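Local coordinates for StAR-related lipid transfer protein 13 (Homo sapiens, PDB 2PSO), which stimulates the GTPase activity of RhoA, and perhaps of Cdc42, and carries a lipid-binding START domain, the part described here, at residues 63-68 / 73-78. Residues are numbered along the deposited sequence; the frame is centred on the assembly and turned at random.
Sequences LAFKKV and PLKLWK
The amide N of Leu76 reaches the carbonyl O of Lys66 at 3.0 Å, nearly straight at 174°. Farther along the antiparallel hairpin, Lys78 N donates to Ala64 O over 3.1 Å, while the return bond from Ala64 N to Lys78 O is weak and bent. The side chains of Phe65, Lys75 and Trp77 make a row on one side of the ladder. Phe65 CB sits over the six-membered ring of Trp77, 3.8 Å from its centroid, and the Phe65 ring turns its edge toward that indole face, an offset edge-to-face pair with planes at 61°. Because chi1 of 61° sets CG between the backbone N and the carbonyl carbon, the ring lies alongside both neighbours from 73-78. Lys75 runs extended past it: CD makes an off-centre CH-pi contact, and NZ stands 4.4 Å from the Phe65 ring centroid in an off-centre cation-pi contact. An alanine at Phe65 would keep CB over the indole but is likely to cost Trp77 one of its aromatic partners and leave the Lys75 chain without a ring to lie against. Lys75 NZ is also hydrogen-bonded to Ser207 O. In this START-domain sheet, strand 62-66 lies between 53-55 and 76-83, strand 76-83 pairs onward with 188-196, and Phe210 of helix 209-223 meets the Trp77 ring.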
# COMPACT_ATOMS: atom_id res chain seq x y z
N LEU A 63 2.52 -5.91 10.30
CA LEU A 63 3.21 -6.06 9.00
C LEU A 63 3.57 -7.53 8.66
O LEU A 63 3.75 -8.36 9.56
CB LEU A 63 4.50 -5.26 9.07
CG LEU A 63 5.20 -4.95 7.76
CD1 LEU A 63 4.16 -4.49 6.78
CD2 LEU A 63 6.24 -3.88 8.05
N ALA A 64 3.68 -7.83 7.35
CA ALA A 64 4.08 -9.16 6.86
C ALA A 64 4.46 -9.09 5.38
O ALA A 64 4.06 -8.16 4.69
CB ALA A 64 2.99 -10.17 7.06
N PHE A 65 5.24 -10.06 4.89
CA PHE A 65 5.49 -10.11 3.45
C PHE A 65 5.40 -11.48 2.83
O PHE A 65 5.12 -12.47 3.49
CB PHE A 65 6.79 -9.42 3.05
CG PHE A 65 8.02 -10.02 3.65
CD1 PHE A 65 8.69 -11.06 3.00
CD2 PHE A 65 8.54 -9.52 4.82
CE1 PHE A 65 9.83 -11.61 3.53
CE2 PHE A 65 9.71 -10.06 5.36
CZ PHE A 65 10.34 -11.11 4.72
N LYS A 66 5.65 -11.52 1.54
CA LYS A 66 5.44 -12.74 0.81
C LYS A 66 6.25 -12.65 -0.48
O LYS A 66 6.26 -11.61 -1.15
CB LYS A 66 3.94 -12.91 0.52
CG LYS A 66 3.59 -14.22 -0.15
CD LYS A 66 2.26 -14.19 -0.84
CE LYS A 66 1.18 -14.87 -0.01
NZ LYS A 66 0.16 -15.51 -0.91
N LYS A 67 6.95 -13.74 -0.80
CA LYS A 67 7.58 -13.88 -2.10
C LYS A 67 6.49 -14.42 -3.02
O LYS A 67 5.75 -15.34 -2.64
CB LYS A 67 8.76 -14.85 -2.03
N VAL A 68 6.36 -13.88 -4.21
CA VAL A 68 5.29 -14.35 -5.06
C VAL A 68 5.71 -15.61 -5.83
O VAL A 68 4.87 -16.43 -6.21
CB VAL A 68 4.78 -13.22 -6.00
CG1 VAL A 68 3.44 -13.58 -6.62
CG2 VAL A 68 4.63 -11.94 -5.22
N PRO A 73 12.00 -9.96 -7.87
CA PRO A 73 12.51 -9.79 -6.50
C PRO A 73 11.56 -9.02 -5.56
O PRO A 73 11.59 -9.24 -4.35
CB PRO A 73 13.80 -8.99 -6.71
CG PRO A 73 13.66 -8.35 -8.06
CD PRO A 73 12.89 -9.34 -8.86
N LEU A 74 10.73 -8.14 -6.12
CA LEU A 74 9.83 -7.30 -5.31
C LEU A 74 8.85 -8.10 -4.48
O LEU A 74 8.20 -9.03 -4.97
CB LEU A 74 9.08 -6.29 -6.17
CG LEU A 74 9.90 -5.04 -6.53
CD1 LEU A 74 9.30 -4.33 -7.73
CD2 LEU A 74 10.07 -4.09 -5.34
N LYS A 75 8.77 -7.74 -3.21
CA LYS A 75 7.90 -8.45 -2.29
C LYS A 75 6.46 -7.91 -2.32
O LYS A 75 6.21 -6.76 -2.72
CB LYS A 75 8.48 -8.40 -0.87
CG LYS A 75 9.65 -9.34 -0.68
CD LYS A 75 10.51 -8.95 0.52
CE LYS A 75 11.91 -9.57 0.44
NZ LYS A 75 12.63 -9.47 1.74
N LEU A 76 5.53 -8.75 -1.91
CA LEU A 76 4.16 -8.34 -1.74
C LEU A 76 4.01 -8.06 -0.26
O LEU A 76 4.22 -8.96 0.54
CB LEU A 76 3.24 -9.48 -2.11
CG LEU A 76 1.75 -9.20 -2.12
CD1 LEU A 76 1.44 -8.16 -3.19
CD2 LEU A 76 0.97 -10.49 -2.40
N TRP A 77 3.64 -6.85 0.11
CA TRP A 77 3.46 -6.54 1.53
C TRP A 77 2.02 -6.48 1.98
O TRP A 77 1.11 -6.34 1.18
CB TRP A 77 4.10 -5.22 1.85
CG TRP A 77 5.55 -5.22 1.64
CD1 TRP A 77 6.21 -4.90 0.49
CD2 TRP A 77 6.54 -5.52 2.61
NE1 TRP A 77 7.56 -4.96 0.70
CE2 TRP A 77 7.79 -5.34 2.00
CE3 TRP A 77 6.50 -5.92 3.95
CZ2 TRP A 77 8.98 -5.56 2.67
CZ3 TRP A 77 7.69 -6.13 4.62
CH2 TRP A 77 8.91 -5.95 3.98
N LYS A 78 1.84 -6.55 3.30
CA LYS A 78 0.52 -6.55 3.91
C LYS A 78 0.59 -5.87 5.26
O LYS A 78 1.13 -6.44 6.19
CB LYS A 78 0.03 -7.98 4.08
CG LYS A 78 -1.33 -8.09 4.72
CD LYS A 78 -1.93 -9.47 4.53
CE LYS A 78 -1.40 -10.46 5.54
NZ LYS A 78 -2.07 -10.27 6.86